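Local coordinates for protein CalS13 (Micromonospora echinospora, PDB 4ZAS) that probably transfers an amino group to a nucleotide-linked keto sugar with the help of pyridoxal phosphate, and is seen here with dTDP-4-keto-6-deoxyglucose bound, at residues 144-148 and 172-176; 156-162 and 188-194; 305-309 and 397-401; 335-339 and 376-382. All blocks are in the same frame, centred on the assembly; numbering follows the deposited sequence.

Contact 1 of 4, residues 144-148 and 172-176; sequences LDDLA and RLRAV
Leu-144 meets Arg-172 and Leu-173 where two nearly parallel helices, 144-150 and 170-180, lie side by side against one face of the large mixed sheet of the aminotransferase fold. The axes of the two short segments run 15° apart and 10.0 Å from each other. Leu-144 uses both branches: CD1 lies 3.7 Å from Arg-172 CG, the two side chains passing in opposite directions, while CD2 approaches Leu-173 CD1 with the chains at about a right angle. One residue on, Asp-145 forms a salt bridge on the solvent side, its OD1 taking Arg-172 NH2 at 3.3 Å and 161°. The oxygen lies in the guanidinium plane, though the carboxylate is turned steeply against it, and Val-176 CG2 of the same helix covers one guanidinium face. Leu-147 faces the sheet side, where its CD2 sits 3.5 Å from Leu-173 CD1; both leucines also touch strand 155-161, Leu-147 at Ile-158 and Leu-173 at Val-160. Ala-148 completes the seam. With Val-176 CG1 set opposite the backbone N (chi1 161°), that methyl lies against the first helix, 3.5 Å from Ala-148 CB and 3.6 Å from Leu-144 O.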
loop_
_atom_site.group_PDB
_atom_site.type_symbol
_atom_site.label_atom_id
_atom_site.label_comp_id
_atom_site.label_asym_id
_atom_site.label_seq_id
_atom_site.Cartn_x
_atom_site.Cartn_y
_atom_site.Cartn_z
ATOM N N LEU A 144 -9.918 26.670 -13.175
ATOM C CA LEU A 144 -8.545 27.023 -13.526
ATOM C C LEU A 144 -8.222 28.504 -13.340
ATOM O O LEU A 144 -7.049 28.883 -13.219
ATOM C CB LEU A 144 -8.268 26.606 -14.958
ATOM C CG LEU A 144 -8.358 25.094 -15.081
ATOM C CD1 LEU A 144 -7.870 24.691 -16.429
ATOM C CD2 LEU A 144 -7.524 24.452 -13.984
ATOM N N ASP A 145 -9.261 29.330 -13.280
ATOM C CA ASP A 145 -9.077 30.748 -13.019
ATOM C C ASP A 145 -8.890 30.961 -11.526
ATOM O O ASP A 145 -8.118 31.828 -11.118
ATOM C CB ASP A 145 -10.264 31.560 -13.532
ATOM C CG ASP A 145 -10.358 31.568 -15.044
ATOM O OD1 ASP A 145 -9.326 31.810 -15.718
ATOM O OD2 ASP A 145 -11.464 31.293 -15.553
ATOM N N ASP A 146 -9.593 30.180 -10.710
ATOM C CA ASP A 146 -9.363 30.229 -9.269
ATOM C C ASP A 146 -7.962 29.720 -8.934
ATOM O O ASP A 146 -7.307 30.226 -8.022
ATOM C CB ASP A 146 -10.389 29.411 -8.498
ATOM C CG ASP A 146 -10.305 29.654 -6.994
ATOM O OD1 ASP A 146 -10.177 30.829 -6.572
ATOM O OD2 ASP A 146 -10.319 28.659 -6.242
ATOM N N LEU A 147 -7.526 28.701 -9.671
ATOM C CA LEU A 147 -6.184 28.161 -9.543
ATOM C C LEU A 147 -5.141 29.231 -9.799
ATOM O O LEU A 147 -4.193 29.393 -9.027
ATOM C CB LEU A 147 -5.973 27.003 -10.510
ATOM C CG LEU A 147 -4.541 26.462 -10.540
ATOM C CD1 LEU A 147 -4.182 25.806 -9.215
ATOM C CD2 LEU A 147 -4.362 25.489 -11.692
ATOM N N ALA A 148 -5.325 29.962 -10.890
ATOM C CA ALA A 148 -4.387 31.006 -11.276
ATOM C C ALA A 148 -4.143 32.020 -10.155
ATOM O O ALA A 148 -3.017 32.474 -9.953
ATOM C CB ALA A 148 -4.896 31.716 -12.515
ATOM N N ARG A 172 -5.055 24.799 -20.975
ATOM C CA ARG A 172 -5.280 25.955 -20.139
ATOM C C ARG A 172 -4.503 25.821 -18.837
ATOM O O ARG A 172 -3.873 26.769 -18.386
ATOM C CB ARG A 172 -6.785 26.108 -19.870
ATOM C CG ARG A 172 -7.173 27.284 -19.010
ATOM C CD ARG A 172 -6.767 28.595 -19.660
ATOM N NE ARG A 172 -7.089 29.699 -18.769
ATOM C CZ ARG A 172 -6.559 30.912 -18.846
ATOM N NH1 ARG A 172 -5.666 31.208 -19.791
ATOM N NH2 ARG A 172 -6.928 31.829 -17.964
ATOM N N LEU A 173 -4.547 24.627 -18.249
ATOM C CA LEU A 173 -3.855 24.350 -16.999
ATOM C C LEU A 173 -2.385 24.685 -17.138
ATOM O O LEU A 173 -1.804 25.335 -16.267
ATOM C CB LEU A 173 -4.028 22.886 -16.595
ATOM C CG LEU A 173 -3.183 22.408 -15.410
ATOM C CD1 LEU A 173 -3.627 23.083 -14.126
ATOM C CD2 LEU A 173 -3.266 20.904 -15.294
ATOM N N ARG A 174 -1.808 24.278 -18.268
ATOM C CA ARG A 174 -0.399 24.518 -18.548
ATOM C C ARG A 174 -0.138 26.003 -18.714
ATOM O O ARG A 174 0.808 26.529 -18.140
ATOM C CB ARG A 174 0.043 23.754 -19.803
ATOM C CG ARG A 174 1.530 23.864 -20.117
ATOM C CD ARG A 174 2.030 22.750 -21.031
ATOM N NE ARG A 174 3.367 22.366 -20.614
ATOM C CZ ARG A 174 3.676 21.288 -19.912
ATOM N NH1 ARG A 174 2.751 20.399 -19.597
ATOM N NH2 ARG A 174 4.942 21.075 -19.575
ATOM N N ALA A 175 -0.993 26.690 -19.460
ATOM C CA ALA A 175 -0.816 28.127 -19.653
ATOM C C ALA A 175 -0.950 28.886 -18.340
ATOM O O ALA A 175 -0.207 29.819 -18.067
ATOM C CB ALA A 175 -1.822 28.652 -20.651
ATOM N N VAL A 176 -1.906 28.472 -17.524
ATOM C CA VAL A 176 -2.153 29.128 -16.256
ATOM C C VAL A 176 -0.969 28.878 -15.324
ATOM O O VAL A 176 -0.475 29.801 -14.680
ATOM C CB VAL A 176 -3.494 28.677 -15.672
ATOM C CG1 VAL A 176 -3.567 28.958 -14.200
ATOM C CG2 VAL A 176 -4.606 29.374 -16.401
#

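Contact 2 of 4, residues 156-162 and 188-194; sequences RAIVVVH and PLVVEDC
Pro-188 starts the pairing by laying its ring beside Ile-158, with Pro-188 CG 4.1 Å from Ile-158 CD1, both pointing the same way. From Leu-189 onward the two strands run parallel and in register, 4.6 Å apart by their segment axes. Leu-189 N donates to Arg-156 O and its carbonyl O receives Ile-158 N at 2.7 Å; its CB rests against Ala-157 CB. Val-191 repeats the pattern: its N reaches Ile-158 O at 2.8 Å and a nearly straight 174°, and its O accepts Val-160 N. Glu-192 lies alongside Val-160 on the sheet face that helix 170-180 covers, and its extended chain brings OE1 to His-162 NE2 at 2.8 Å. The oxygen lies in the imidazole plane but is met on its anti side, from out of the carboxylate plane, with ring and carboxylate 76° apart. Val-168 N on ND1 fixes the ring's rotation, and Asn-212 holds the second carboxylate oxygen. A phenylalanine in place of His-162 would probably leave Glu-192 OE1 buried without its N-H partner. Asp-193 N donates to Val-160 O, and its O takes a longer bond from His-162 N. On the opposite sheet face Asp-193 CB packs 3.7 Å from Val-161 CG2; with CG anti to N (chi1 -176°), its carboxylate extends to Thr-119 and lies near N1 of the pyridoxal-bearing residue at position 222. Cys-194 SG approaches the imidazole edge, 3.6 Å from His-162 CD2. This beta-alpha-beta unit, with an aspartate beside the cofactor ring, is consistent with the cofactor site of fold-type I aminotransferases.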
loop_
_atom_site.group_PDB
_atom_site.type_symbol
_atom_site.label_atom_id
_atom_site.label_comp_id
_atom_site.label_asym_id
_atom_site.label_seq_id
_atom_site.Cartn_x
_atom_site.Cartn_y
_atom_site.Cartn_z
ATOM N N ARG A 156 4.006 23.699 -3.956
ATOM C CA ARG A 156 4.983 22.702 -4.383
ATOM C C ARG A 156 4.404 21.882 -5.506
ATOM O O ARG A 156 5.121 21.407 -6.391
ATOM C CB ARG A 156 5.382 21.783 -3.233
ATOM C CG ARG A 156 5.987 22.523 -2.085
ATOM C CD ARG A 156 7.390 23.007 -2.403
ATOM N NE ARG A 156 7.874 23.860 -1.326
ATOM C CZ ARG A 156 7.760 25.187 -1.326
ATOM N NH1 ARG A 156 7.224 25.807 -2.371
ATOM N NH2 ARG A 156 8.204 25.900 -0.297
ATOM N N ALA A 157 3.091 21.720 -5.475
ATOM C CA ALA A 157 2.424 20.890 -6.468
ATOM C C ALA A 157 0.965 21.304 -6.669
ATOM O O ALA A 157 0.348 21.934 -5.798
ATOM C CB ALA A 157 2.516 19.406 -6.070
ATOM N N ILE A 158 0.438 20.960 -7.842
ATOM C CA ILE A 158 -0.958 21.177 -8.199
ATOM C C ILE A 158 -1.576 19.851 -8.591
ATOM O O ILE A 158 -1.020 19.127 -9.433
ATOM C CB ILE A 158 -1.082 22.199 -9.355
ATOM C CG1 ILE A 158 -0.556 23.564 -8.930
ATOM C CG2 ILE A 158 -2.519 22.314 -9.833
ATOM C CD1 ILE A 158 -0.186 24.469 -10.105
ATOM N N VAL A 159 -2.700 19.507 -7.976
ATOM C CA VAL A 159 -3.396 18.264 -8.338
ATOM C C VAL A 159 -4.762 18.542 -8.983
ATOM O O VAL A 159 -5.645 19.106 -8.338
ATOM C CB VAL A 159 -3.599 17.338 -7.109
ATOM C CG1 VAL A 159 -4.346 16.083 -7.524
ATOM C CG2 VAL A 159 -2.275 16.958 -6.470
ATOM N N VAL A 160 -4.940 18.121 -10.232
ATOM C CA VAL A 160 -6.247 18.177 -10.887
ATOM C C VAL A 160 -6.837 16.767 -11.042
ATOM O O VAL A 160 -6.121 15.792 -11.311
ATOM C CB VAL A 160 -6.177 18.844 -12.273
ATOM C CG1 VAL A 160 -5.650 20.280 -12.177
ATOM C CG2 VAL A 160 -5.324 17.998 -13.197
ATOM N N VAL A 161 -8.148 16.664 -10.866
ATOM C CA VAL A 161 -8.853 15.411 -11.071
ATOM C C VAL A 161 -9.721 15.466 -12.312
ATOM O O VAL A 161 -10.513 16.404 -12.491
ATOM C CB VAL A 161 -9.714 15.068 -9.865
ATOM C CG1 VAL A 161 -10.541 13.819 -10.171
ATOM C CG2 VAL A 161 -8.855 14.915 -8.603
ATOM N N HIS A 162 -9.564 14.476 -13.185
ATOM C CA HIS A 162 -10.480 14.310 -14.313
ATOM C C HIS A 162 -11.725 13.592 -13.817
ATOM O O HIS A 162 -11.896 12.401 -14.066
ATOM C CB HIS A 162 -9.840 13.485 -15.422
ATOM C CG HIS A 162 -8.525 14.013 -15.903
ATOM N ND1 HIS A 162 -8.411 15.157 -16.667
ATOM C CD2 HIS A 162 -7.263 13.544 -15.740
ATOM C CE1 HIS A 162 -7.138 15.367 -16.958
ATOM N NE2 HIS A 162 -6.422 14.402 -16.408
ATOM N N PRO A 188 6.098 24.471 -9.986
ATOM C CA PRO A 188 5.503 23.445 -9.136
ATOM C C PRO A 188 5.199 22.194 -9.916
ATOM O O PRO A 188 5.067 22.243 -11.145
ATOM C CB PRO A 188 4.207 24.091 -8.649
ATOM C CG PRO A 188 3.891 25.102 -9.683
ATOM C CD PRO A 188 5.227 25.648 -10.109
ATOM N N LEU A 189 5.119 21.080 -9.196
ATOM C CA LEU A 189 4.803 19.788 -9.790
ATOM C C LEU A 189 3.334 19.739 -10.206
ATOM O O LEU A 189 2.453 20.055 -9.409
ATOM C CB LEU A 189 5.074 18.663 -8.792
ATOM C CG LEU A 189 4.856 17.253 -9.327
ATOM C CD1 LEU A 189 5.910 16.936 -10.364
ATOM C CD2 LEU A 189 4.853 16.219 -8.214
ATOM N N VAL A 190 3.065 19.347 -11.447
ATOM C CA VAL A 190 1.683 19.186 -11.896
ATOM C C VAL A 190 1.303 17.705 -11.960
ATOM O O VAL A 190 1.854 16.954 -12.777
ATOM C CB VAL A 190 1.479 19.880 -13.246
ATOM C CG1 VAL A 190 0.060 19.726 -13.703
ATOM C CG2 VAL A 190 1.860 21.347 -13.136
ATOM N N VAL A 191 0.342 17.305 -11.123
ATOM C CA VAL A 191 -0.111 15.910 -11.024
ATOM C C VAL A 191 -1.563 15.762 -11.469
ATOM O O VAL A 191 -2.452 16.398 -10.883
ATOM C CB VAL A 191 -0.001 15.384 -9.566
ATOM C CG1 VAL A 191 -0.462 13.945 -9.514
ATOM C CG2 VAL A 191 1.406 15.507 -9.053
ATOM N N GLU A 192 -1.811 14.916 -12.470
ATOM C CA GLU A 192 -3.182 14.586 -12.905
ATOM C C GLU A 192 -3.722 13.304 -12.281
ATOM O O GLU A 192 -3.199 12.227 -12.553
ATOM C CB GLU A 192 -3.246 14.419 -14.425
ATOM C CG GLU A 192 -2.897 15.650 -15.240
ATOM C CD GLU A 192 -2.905 15.366 -16.734
ATOM O OE1 GLU A 192 -3.756 14.587 -17.189
ATOM O OE2 GLU A 192 -2.042 15.904 -17.455
ATOM N N ASP A 193 -4.787 13.396 -11.492
ATOM C CA ASP A 193 -5.458 12.182 -11.006
ATOM C C ASP A 193 -6.371 11.586 -12.098
ATOM O O ASP A 193 -7.470 12.073 -12.342
ATOM C CB ASP A 193 -6.255 12.494 -9.741
ATOM C CG ASP A 193 -6.905 11.262 -9.126
ATOM O OD1 ASP A 193 -7.031 10.225 -9.819
ATOM O OD2 ASP A 193 -7.312 11.339 -7.941
ATOM N N CYS A 194 -5.899 10.531 -12.751
ATOM C CA CYS A 194 -6.627 9.900 -13.848
ATOM C C CYS A 194 -7.313 8.608 -13.406
ATOM O O CYS A 194 -7.542 7.718 -14.220
ATOM C CB CYS A 194 -5.684 9.601 -15.021
ATOM S SG CYS A 194 -4.719 10.991 -15.564
#

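Contact 3 of 4, residues 305-309 and 397-401; sequences ELAGI and VETIK
Lys-401 NZ comes to Glu-305 at the end of helix 275-305, forming a long salt bridge of 3.8 Å to OE1. At this length the pair is mainly electrostatic. The lysine chain runs extended beyond CG, while the glutamate is bent at chi2 (-78°), and the two cross obliquely; on the way, Lys-401 CE passes 3.5 Å from the backbone O of Glu-305. The rest of the contact is apolar. Glu-305 CB rests on both methyls of Val-397, at 4.0 Å from CG1. Both branches of Leu-306 meet the end of Ile-400, with CD2 4.0 Å from CD1 and the side chains at about a right angle. Ile-309 brings in its CD1 from the other limb of the loop: it touches the aliphatic base of Lys-401, 3.6 Å from CG, and lies 4.1 Å from Ile-400 CG2. What lets Leu-306 and Ile-309 converge on one helix is the type II beta turn between them, in which Gly-308 takes a positive phi of 80°; a side chain there would press on the carbonyl O of Ala-307. Leu-306 and Ile-400 both continue onto Leu-330 of strand 328-332, and Val-397 also touches Phe-301 and Tyr-302. The exit of the long helix 275-305 is thus packed on the last helix, 390-401, over the small antiparallel sheet of the C-terminal part, as in the small domain of fold-type I aminotransferases.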
loop_
_atom_site.group_PDB
_atom_site.type_symbol
_atom_site.label_atom_id
_atom_site.label_comp_id
_atom_site.label_asym_id
_atom_site.label_seq_id
_atom_site.Cartn_x
_atom_site.Cartn_y
_atom_site.Cartn_z
ATOM N N GLU A 305 -31.107 12.066 -24.781
ATOM C CA GLU A 305 -32.397 11.766 -24.161
ATOM C C GLU A 305 -32.685 12.549 -22.877
ATOM O O GLU A 305 -33.843 12.745 -22.525
ATOM C CB GLU A 305 -32.481 10.270 -23.847
ATOM C CG GLU A 305 -32.316 9.337 -25.029
ATOM C CD GLU A 305 -33.543 9.217 -25.875
ATOM O OE1 GLU A 305 -34.655 9.426 -25.342
ATOM O OE2 GLU A 305 -33.395 8.904 -27.077
ATOM N N LEU A 306 -31.650 12.972 -22.159
ATOM C CA LEU A 306 -31.873 13.710 -20.919
ATOM C C LEU A 306 -31.854 15.215 -21.124
ATOM O O LEU A 306 -31.997 15.979 -20.167
ATOM C CB LEU A 306 -30.835 13.330 -19.862
ATOM C CG LEU A 306 -30.990 11.897 -19.390
ATOM C CD1 LEU A 306 -29.972 11.537 -18.325
ATOM C CD2 LEU A 306 -32.394 11.751 -18.843
ATOM N N ALA A 307 -31.688 15.646 -22.369
ATOM C CA ALA A 307 -31.624 17.072 -22.641
ATOM C C ALA A 307 -33.004 17.696 -22.591
ATOM O O ALA A 307 -33.967 17.171 -23.157
ATOM C CB ALA A 307 -30.979 17.324 -23.980
ATOM N N GLY A 308 -33.090 18.847 -21.947
ATOM C CA GLY A 308 -34.351 19.547 -21.883
ATOM C C GLY A 308 -35.336 19.029 -20.850
ATOM O O GLY A 308 -36.511 19.367 -20.914
ATOM N N ILE A 309 -34.878 18.205 -19.910
ATOM C CA ILE A 309 -35.743 17.803 -18.796
ATOM C C ILE A 309 -35.648 18.847 -17.700
ATOM O O ILE A 309 -34.553 19.194 -17.252
ATOM C CB ILE A 309 -35.399 16.424 -18.231
ATOM C CG1 ILE A 309 -35.638 15.340 -19.273
ATOM C CG2 ILE A 309 -36.272 16.139 -17.036
ATOM C CD1 ILE A 309 -35.284 13.960 -18.778
ATOM N N VAL A 397 -33.795 6.602 -18.247
ATOM C CA VAL A 397 -34.355 7.749 -18.921
ATOM C C VAL A 397 -35.838 7.886 -18.621
ATOM O O VAL A 397 -36.319 8.973 -18.285
ATOM C CB VAL A 397 -34.127 7.625 -20.425
ATOM C CG1 VAL A 397 -34.958 8.637 -21.195
ATOM C CG2 VAL A 397 -32.640 7.718 -20.751
ATOM N N GLU A 398 -36.558 6.773 -18.704
ATOM C CA GLU A 398 -38.012 6.787 -18.522
ATOM C C GLU A 398 -38.357 7.218 -17.099
ATOM O O GLU A 398 -39.286 7.997 -16.878
ATOM C CB GLU A 398 -38.596 5.406 -18.823
ATOM C CG GLU A 398 -39.996 5.367 -19.442
ATOM C CD GLU A 398 -40.094 6.112 -20.774
ATOM O OE1 GLU A 398 -39.061 6.235 -21.480
ATOM O OE2 GLU A 398 -41.222 6.530 -21.133
ATOM N N THR A 399 -37.585 6.718 -16.142
ATOM C CA THR A 399 -37.791 7.027 -14.731
ATOM C C THR A 399 -37.552 8.497 -14.400
ATOM O O THR A 399 -38.364 9.120 -13.718
ATOM C CB THR A 399 -36.863 6.188 -13.841
ATOM O OG1 THR A 399 -37.150 4.801 -14.034
ATOM C CG2 THR A 399 -37.039 6.567 -12.362
ATOM N N ILE A 400 -36.450 9.046 -14.911
ATOM C CA ILE A 400 -36.102 10.448 -14.688
ATOM C C ILE A 400 -37.214 11.342 -15.252
ATOM O O ILE A 400 -37.582 12.346 -14.640
ATOM C CB ILE A 400 -34.704 10.792 -15.302
ATOM C CG1 ILE A 400 -33.604 9.967 -14.634
ATOM C CG2 ILE A 400 -34.399 12.269 -15.165
ATOM C CD1 ILE A 400 -32.191 10.197 -15.185
ATOM N N LYS A 401 -37.765 10.953 -16.401
ATOM C CA LYS A 401 -38.854 11.694 -17.057
ATOM C C LYS A 401 -40.204 11.614 -16.312
ATOM O O LYS A 401 -41.109 12.422 -16.563
ATOM C CB LYS A 401 -39.023 11.197 -18.501
ATOM C CG LYS A 401 -37.995 11.765 -19.490
ATOM C CD LYS A 401 -38.203 11.233 -20.906
ATOM C CE LYS A 401 -37.200 11.827 -21.890
ATOM N NZ LYS A 401 -37.289 11.183 -23.236
#

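Contact 4 of 4, residues 335-339 and 376-382; sequences RPAFM and ADRVVHI
Arg-335 reaches across to Val-380 and fits its stem into the bend formed by residues 376-380. Arg-335 CD lies 3.9 Å from Val-380 CB, and a turn at chi3 (58°) swings the guanidinium around so that its centre is covered on one face by Asp-377 O, 3.4 Å from Arg-335 CZ. Arg-335 NH1 fills the hollow of the loop, bonded to two carbonyls: Val-379 O at 2.7 Å, straight (165°) and in both the guanidinium and carbonyl planes, and Ala-376 O at 2.9 Å, tilted from them. A leucine in its place would probably leave both carbonyl oxygens without this donor and the turn less firmly tied to the helix. Val-380 is the bump of the strand, and it fills the hollow between three side chains of the helix. Val-380 CG1 meets the ring obliquely, 3.7 Å from Phe-338 CE2, and Val-380 CG2 lies 3.9 Å from Met-339 CG. Farther along, Ile-382 CG2 comes to the ring edge, 4.2 Å from Phe-338 CE2. Helix 335-344 thereby covers strand 379-382, the outer strand of an antiparallel sheet beside 328-332. Helix 390-401 packs next to it through Phe-338 and Ile-382, Trp-404 stacks edge-to-face on Phe-338, and Met-339 touches Thr-259 of the second subunit.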
loop_
_atom_site.group_PDB
_atom_site.type_symbol
_atom_site.label_atom_id
_atom_site.label_comp_id
_atom_site.label_asym_id
_atom_site.label_seq_id
_atom_site.Cartn_x
_atom_site.Cartn_y
_atom_site.Cartn_z
ATOM N N ARG A 335 -32.263 16.778 -4.961
ATOM C CA ARG A 335 -31.537 15.515 -5.117
ATOM C C ARG A 335 -32.029 14.362 -4.221
ATOM O O ARG A 335 -32.056 13.219 -4.680
ATOM C CB ARG A 335 -30.039 15.716 -4.886
ATOM C CG ARG A 335 -29.244 14.451 -5.140
ATOM C CD ARG A 335 -27.750 14.661 -4.941
ATOM N NE ARG A 335 -27.473 15.125 -3.588
ATOM C CZ ARG A 335 -26.369 15.766 -3.226
ATOM N NH1 ARG A 335 -25.410 15.983 -4.110
ATOM N NH2 ARG A 335 -26.222 16.163 -1.973
ATOM N N PRO A 336 -32.385 14.634 -2.943
ATOM C CA PRO A 336 -32.858 13.483 -2.159
ATOM C C PRO A 336 -34.111 12.809 -2.738
ATOM O O PRO A 336 -34.173 11.578 -2.762
ATOM C CB PRO A 336 -33.166 14.095 -0.787
ATOM C CG PRO A 336 -32.316 15.310 -0.706
ATOM C CD PRO A 336 -32.251 15.844 -2.107
ATOM N N ALA A 337 -35.080 13.596 -3.207
ATOM C CA ALA A 337 -36.277 13.022 -3.818
ATOM C C ALA A 337 -35.900 12.340 -5.133
ATOM O O ALA A 337 -36.473 11.309 -5.482
ATOM C CB ALA A 337 -37.362 14.087 -4.028
ATOM N N PHE A 338 -34.923 12.897 -5.841
ATOM C CA PHE A 338 -34.448 12.301 -7.093
ATOM C C PHE A 338 -33.883 10.888 -6.875
ATOM O O PHE A 338 -34.307 9.923 -7.508
ATOM C CB PHE A 338 -33.368 13.184 -7.722
ATOM C CG PHE A 338 -32.782 12.631 -9.003
ATOM C CD1 PHE A 338 -33.429 12.800 -10.212
ATOM C CD2 PHE A 338 -31.591 11.912 -8.988
ATOM C CE1 PHE A 338 -32.889 12.296 -11.383
ATOM C CE2 PHE A 338 -31.056 11.397 -10.156
ATOM C CZ PHE A 338 -31.712 11.593 -11.356
ATOM N N MET A 339 -32.926 10.780 -5.964
ATOM C CA MET A 339 -32.252 9.512 -5.688
ATOM C C MET A 339 -33.267 8.527 -5.159
ATOM O O MET A 339 -33.225 7.346 -5.496
ATOM C CB MET A 339 -31.107 9.711 -4.689
ATOM C CG MET A 339 -30.143 10.802 -5.106
ATOM S SD MET A 339 -28.645 10.874 -4.128
ATOM C CE MET A 339 -29.253 11.780 -2.693
ATOM N N ALA A 376 -22.608 21.260 -4.984
ATOM C CA ALA A 376 -22.389 20.162 -4.028
ATOM C C ALA A 376 -23.663 19.408 -3.656
ATOM O O ALA A 376 -23.643 18.184 -3.573
ATOM C CB ALA A 376 -21.717 20.685 -2.774
ATOM N N ASP A 377 -24.770 20.133 -3.475
ATOM C CA ASP A 377 -26.041 19.517 -3.078
ATOM C C ASP A 377 -26.913 19.135 -4.280
ATOM O O ASP A 377 -28.033 18.654 -4.114
ATOM C CB ASP A 377 -26.827 20.445 -2.149
ATOM C CG ASP A 377 -26.016 20.893 -0.944
ATOM O OD1 ASP A 377 -25.294 20.043 -0.372
ATOM O OD2 ASP A 377 -26.122 22.078 -0.549
ATOM N N ARG A 378 -26.402 19.367 -5.487
ATOM C CA ARG A 378 -27.166 19.098 -6.703
ATOM C C ARG A 378 -26.548 17.944 -7.515
ATOM O O ARG A 378 -27.239 17.285 -8.292
ATOM C CB ARG A 378 -27.276 20.372 -7.554
ATOM C CG ARG A 378 -28.128 21.477 -6.929
ATOM C CD ARG A 378 -27.908 22.824 -7.614
ATOM N NE ARG A 378 -28.181 22.778 -9.045
ATOM C CZ ARG A 378 -27.317 23.153 -9.986
ATOM N NH1 ARG A 378 -26.120 23.632 -9.650
ATOM N NH2 ARG A 378 -27.658 23.070 -11.268
ATOM N N VAL A 379 -25.245 17.711 -7.351
ATOM C CA VAL A 379 -24.543 16.691 -8.142
ATOM C C VAL A 379 -25.012 15.286 -7.790
ATOM O O VAL A 379 -25.283 14.974 -6.626
ATOM C CB VAL A 379 -23.031 16.783 -7.972
ATOM C CG1 VAL A 379 -22.646 16.481 -6.530
ATOM C CG2 VAL A 379 -22.360 15.828 -8.905
ATOM N N VAL A 380 -25.161 14.449 -8.806
ATOM C CA VAL A 380 -25.622 13.101 -8.569
ATOM C C VAL A 380 -25.118 12.239 -9.713
ATOM O O VAL A 380 -24.863 12.749 -10.795
ATOM C CB VAL A 380 -27.154 13.051 -8.430
ATOM C CG1 VAL A 380 -27.846 13.254 -9.791
ATOM C CG2 VAL A 380 -27.557 11.753 -7.834
ATOM N N HIS A 381 -24.940 10.944 -9.480
ATOM C CA HIS A 381 -24.418 10.072 -10.524
ATOM C C HIS A 381 -25.345 8.899 -10.789
ATOM O O HIS A 381 -25.865 8.283 -9.854
ATOM C CB HIS A 381 -23.027 9.572 -10.138
ATOM C CG HIS A 381 -22.039 10.676 -9.922
ATOM N ND1 HIS A 381 -21.919 11.340 -8.721
ATOM C CD2 HIS A 381 -21.151 11.258 -10.763
ATOM C CE1 HIS A 381 -20.984 12.270 -8.824
ATOM N NE2 HIS A 381 -20.503 12.242 -10.054
ATOM N N ILE A 382 -25.517 8.567 -12.063
ATOM C CA ILE A 382 -26.449 7.526 -12.459
ATOM C C ILE A 382 -25.666 6.501 -13.289
ATOM O O ILE A 382 -24.677 6.848 -13.939
ATOM C CB ILE A 382 -27.648 8.105 -13.228
ATOM C CG1 ILE A 382 -27.200 8.613 -14.597
ATOM C CG2 ILE A 382 -28.314 9.209 -12.424
ATOM C CD1 ILE A 382 -28.320 9.044 -15.467
#

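In the fold
The contacts fall into two pairs in series along the chain. Contacts 1 and 2, centres 12 Å apart, interleave in sequence and join a helix layer to one face of the large mixed sheet: helices 144-150 and 170-180 pack on strands 155-161 and 189-193. Contacts 3 and 4, centres 14 Å apart, belong to the small antiparallel sheet and its helices; contact 4 is nested within the loop closed by contact 3, and Ile-400 joins them. The nearest atoms of contacts 2 and 4 lie about 9 Å apart. The side chain of Asp-193 lies about 8 Å from the bound sugar. A cofactor-carrying large-sheet part and a small C-terminal part are consistent with the two-domain build of fold-type I aminotransferases.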